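Prolyl-ACP dehydrogenase (Oscillatoria sp., PDB 4IRN) probably oxidises the prolyl group carried by an acyl carrier protein in anatoxin-a biosynthesis, using FAD as cofactor. Local coordinates at residues 168-171 with 172-175. Numbering follows the deposited sequence.
With FAD (flavin-adenine dinucleotide), chain I.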
ATOM      1  N   GLY A 168     -16.584 -20.808 -12.037  1.00 25.60           N
ATOM      2  CA  GLY A 168     -16.693 -19.844 -10.955  1.00 25.22           C
ATOM      3  C   GLY A 168     -16.661 -18.453 -11.562  1.00 28.97           C
ATOM      4  O   GLY A 168     -17.711 -17.855 -11.831  1.00 29.70           O
ATOM      5  N   SER A 169     -15.449 -17.967 -11.841  1.00 22.92           N
ATOM      6  CA  SER A 169     -15.224 -16.690 -12.516  1.00 22.04           C
ATOM      7  C   SER A 169     -15.717 -16.803 -13.974  1.00 26.70           C
ATOM      8  O   SER A 169     -16.399 -15.897 -14.460  1.00 25.08           O
ATOM      9  CB  SER A 169     -13.739 -16.351 -12.489  1.00 24.24           C
ATOM     10  OG  SER A 169     -13.276 -16.148 -11.162  1.00 29.36           O
ATOM     11  N   ASP A 170     -15.389 -17.944 -14.649  1.00 24.55           N
ATOM     12  CA  ASP A 170     -15.795 -18.255 -16.019  1.00 24.69           C
ATOM     13  C   ASP A 170     -17.193 -18.885 -15.977  1.00 30.46           C
ATOM     14  O   ASP A 170     -17.377 -20.074 -16.266  1.00 29.91           O
ATOM     15  CB  ASP A 170     -14.747 -19.162 -16.707  1.00 26.36           C
ATOM     16  CG  ASP A 170     -14.967 -19.469 -18.186  1.00 34.23           C
ATOM     17  OD1 ASP A 170     -15.740 -18.721 -18.849  1.00 33.64           O
ATOM     18  OD2 ASP A 170     -14.343 -20.442 -18.690  1.00 37.11           O
ATOM     19  N   ILE A 171     -18.179 -18.058 -15.577  1.00 28.02           N
ATOM     20  CA  ILE A 171     -19.586 -18.427 -15.428  1.00 28.02           C
ATOM     21  C   ILE A 171     -20.262 -18.828 -16.743  1.00 34.53           C
ATOM     22  O   ILE A 171     -21.176 -19.641 -16.721  1.00 35.03           O
ATOM     23  CB  ILE A 171     -20.379 -17.367 -14.602  1.00 30.33           C
ATOM     24  CG1 ILE A 171     -21.693 -17.929 -14.022  1.00 30.43           C
ATOM     25  CG2 ILE A 171     -20.588 -16.054 -15.357  1.00 29.97           C
ATOM     26  CD1 ILE A 171     -21.525 -18.905 -12.861  1.00 36.96           C
ATOM     27  N   TYR A 172     -19.795 -18.298 -17.875  1.00 32.20           N
ATOM     28  CA  TYR A 172     -20.336 -18.615 -19.197  1.00 33.05           C
ATOM     29  C   TYR A 172     -20.119 -20.082 -19.566  1.00 35.37           C
ATOM     30  O   TYR A 172     -20.918 -20.656 -20.303  1.00 34.43           O
ATOM     31  CB  TYR A 172     -19.716 -17.697 -20.265  1.00 36.04           C
ATOM     32  CG  TYR A 172     -19.660 -16.238 -19.863  1.00 40.67           C
ATOM     33  CD1 TYR A 172     -20.822 -15.520 -19.615  1.00 43.06           C
ATOM     34  CD2 TYR A 172     -18.438 -15.591 -19.672  1.00 42.39           C
ATOM     35  CE1 TYR A 172     -20.777 -14.177 -19.253  1.00 44.97           C
ATOM     36  CE2 TYR A 172     -18.380 -14.251 -19.298  1.00 43.85           C
ATOM     37  CZ  TYR A 172     -19.555 -13.545 -19.096  1.00 55.37           C
ATOM     38  OH  TYR A 172     -19.517 -12.222 -18.724  1.00 61.78           O
ATOM     39  N   SER A 173     -19.054 -20.691 -19.021  1.00 31.75           N
ATOM     40  CA  SER A 173     -18.664 -22.077 -19.249  1.00 31.29           C
ATOM     41  C   SER A 173     -19.407 -23.081 -18.348  1.00 35.61           C
ATOM     42  O   SER A 173     -18.836 -24.116 -17.988  1.00 35.66           O
ATOM     43  CB  SER A 173     -17.150 -22.225 -19.129  1.00 34.99           C
ATOM     44  OG  SER A 173     -16.498 -21.750 -20.296  1.00 46.14           O
ATOM     45  N   LEU A 174     -20.694 -22.792 -18.019  1.00 31.96           N
ATOM     46  CA  LEU A 174     -21.579 -23.654 -17.221  1.00 31.40           C
ATOM     47  C   LEU A 174     -21.774 -24.986 -17.924  1.00 34.77           C
ATOM     48  O   LEU A 174     -21.998 -25.018 -19.143  1.00 34.72           O
ATOM     49  CB  LEU A 174     -22.988 -23.032 -17.051  1.00 31.60           C
ATOM     50  CG  LEU A 174     -23.150 -21.810 -16.185  1.00 36.86           C
ATOM     51  CD1 LEU A 174     -24.566 -21.299 -16.221  1.00 36.82           C
ATOM     52  CD2 LEU A 174     -22.722 -22.083 -14.781  1.00 41.41           C
ATOM     53  N   LYS A 175     -21.743 -26.069 -17.152  1.00 30.11           N
ATOM     54  CA  LYS A 175     -21.968 -27.403 -17.688  1.00 29.36           C
ATOM     55  C   LYS A 175     -23.372 -27.944 -17.393  1.00 32.92           C
ATOM     56  O   LYS A 175     -23.808 -28.849 -18.094  1.00 32.56           O
ATOM     57  CB  LYS A 175     -20.851 -28.382 -17.273  1.00 31.49           C
ATOM     58  CG  LYS A 175     -19.436 -28.019 -17.775  1.00 45.01           C
ATOM     59  CD  LYS A 175     -19.265 -28.057 -19.326  1.00 55.54           C
ATOM     60  CE  LYS A 175     -18.007 -27.372 -19.843  1.00 60.33           C
ATOM     61  NZ  LYS A 175     -18.275 -26.471 -21.009  1.00 62.89           N
TER
HETATM   62  PA  FAD I 400     -11.966 -19.217  -9.379  1.00 24.14           P
HETATM   63  O1A FAD I 400     -13.055 -18.603 -10.165  1.00 23.50           O
HETATM   64  O2A FAD I 400     -11.629 -20.697  -9.476  1.00 25.58           O
HETATM   65  O5B FAD I 400     -10.597 -18.515  -9.730  1.00 24.59           O
HETATM   66  C5B FAD I 400      -9.405 -18.854  -9.001  1.00 26.25           C
HETATM   67  C4B FAD I 400      -8.619 -17.591  -8.775  1.00 27.38           C
HETATM   68  O4B FAD I 400      -8.108 -17.117 -10.031  1.00 26.52           O
HETATM   69  C3B FAD I 400      -9.396 -16.448  -8.120  1.00 29.43           C
HETATM   70  O3B FAD I 400      -8.782 -16.110  -6.885  1.00 30.47           O
HETATM   71  C2B FAD I 400      -9.373 -15.291  -9.133  1.00 27.73           C
HETATM   72  O2B FAD I 400      -8.828 -14.129  -8.528  1.00 28.94           O
HETATM   73  C1B FAD I 400      -8.413 -15.749 -10.231  1.00 25.74           C
HETATM   74  N9A FAD I 400      -8.928 -15.574 -11.589  1.00 21.36           N
HETATM   75  C8A FAD I 400      -9.822 -16.382 -12.240  1.00 19.70           C
HETATM   76  N7A FAD I 400     -10.155 -15.956 -13.435  1.00 20.98           N
HETATM   77  C5A FAD I 400      -9.432 -14.787 -13.586  1.00 21.60           C
HETATM   78  C6A FAD I 400      -9.349 -13.840 -14.637  1.00 22.81           C
HETATM   79  N6A FAD I 400     -10.025 -13.940 -15.783  1.00 23.64           N
HETATM   80  N1A FAD I 400      -8.542 -12.771 -14.458  1.00 22.91           N
HETATM   81  C2A FAD I 400      -7.859 -12.668 -13.315  1.00 22.30           C
HETATM   82  N3A FAD I 400      -7.847 -13.499 -12.269  1.00 22.60           N
HETATM   83  C4A FAD I 400      -8.661 -14.540 -12.456  1.00 22.64           C
HETATM   84  N1  FAD I 400     -22.194 -18.833  -6.090  1.00 21.10           N
HETATM   85  C2  FAD I 400     -23.499 -19.029  -6.479  1.00 20.49           C
HETATM   86  O2  FAD I 400     -23.777 -19.267  -7.655  1.00 22.20           O
HETATM   87  N3  FAD I 400     -24.527 -18.986  -5.540  1.00 20.03           N
HETATM   88  C4  FAD I 400     -24.370 -18.759  -4.194  1.00 21.78           C
HETATM   89  O4  FAD I 400     -25.354 -18.745  -3.455  1.00 22.91           O
HETATM   90  C4X FAD I 400     -22.982 -18.558  -3.772  1.00 22.15           C
HETATM   91  N5  FAD I 400     -22.744 -18.370  -2.494  1.00 21.20           N
HETATM   92  C5X FAD I 400     -21.412 -18.245  -2.096  1.00 20.63           C
HETATM   93  C6  FAD I 400     -21.144 -18.041  -0.739  1.00 18.31           C
HETATM   94  C7  FAD I 400     -19.842 -17.889  -0.274  1.00 16.93           C
HETATM   95  C7M FAD I 400     -19.602 -17.579   1.181  1.00 15.27           C
HETATM   96  C8  FAD I 400     -18.769 -17.965  -1.189  1.00 18.04           C
HETATM   97  C8M FAD I 400     -17.340 -17.800  -0.742  1.00 17.39           C
HETATM   98  C9  FAD I 400     -19.031 -18.185  -2.534  1.00 19.55           C
HETATM   99  C9A FAD I 400     -20.331 -18.319  -3.014  1.00 22.04           C
HETATM  100  N10 FAD I 400     -20.633 -18.526  -4.390  1.00 23.91           N
HETATM  101  C10 FAD I 400     -21.938 -18.629  -4.801  1.00 22.91           C
HETATM  102  C1' FAD I 400     -19.521 -18.714  -5.349  1.00 26.51           C
HETATM  103  C2' FAD I 400     -18.713 -17.430  -5.466  1.00 29.45           C
HETATM  104  O2' FAD I 400     -19.371 -16.468  -6.286  1.00 30.07           O
HETATM  105  C3' FAD I 400     -17.298 -17.730  -5.960  1.00 29.38           C
HETATM  106  O3' FAD I 400     -16.365 -17.433  -4.924  1.00 29.25           O
HETATM  107  C4' FAD I 400     -16.899 -16.984  -7.235  1.00 28.98           C
HETATM  108  O4' FAD I 400     -17.797 -17.317  -8.296  1.00 28.06           O
HETATM  109  C5' FAD I 400     -15.447 -17.200  -7.622  1.00 28.52           C
HETATM  110  O5' FAD I 400     -15.227 -18.564  -8.016  1.00 28.90           O
HETATM  111  P   FAD I 400     -14.005 -19.393  -7.380  1.00 26.31           P
HETATM  112  O1P FAD I 400     -13.828 -19.093  -5.939  1.00 26.16           O
HETATM  113  O2P FAD I 400     -14.455 -20.753  -7.858  1.00 27.05           O
HETATM  114  O3P FAD I 400     -12.525 -19.037  -7.874  1.00 27.17           O
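Asp170 and Ser173 close the turn 170-173 with two bonds between the same pair of residues. The hydroxyl OG of Ser173 donates to Asp170 OD2 at 3.0 Å, reaching it from above the carboxylate plane, while Ser173 N reaches Asp170 O at 3.3 Å. Asp170, which starts this turn, is also the centre of an inverse gamma turn over 169-171, and its CG, anti to the backbone N (chi1 -175°), puts the carboxylate beside the serine. A weak hydrogen bond from Phe308 N of the second subunit also reaches OD2, so the turn lies against that subunit. One residue on, Ile171 and Leu174 run side by side in the same direction, CD1 of the isoleucine lying 3.9 Å from CD2 of the leucine. The other branch of Ile171, CG2, lies over one face of the Tyr172 ring, offset toward its rim. Ile171 also packs on Phe272 of helix 268-282, and Tyr172 on Leu269 of that helix. Just upstream, Ser169 grips a single phosphate oxygen of FAD twice: O1A is 2.7 Å from OG and 3.0 Å from N. Phosphate contact and following turn both belong to the FAD-binding loop between strands 158-161 and 177-181 of the acyl-CoA dehydrogenase middle domain.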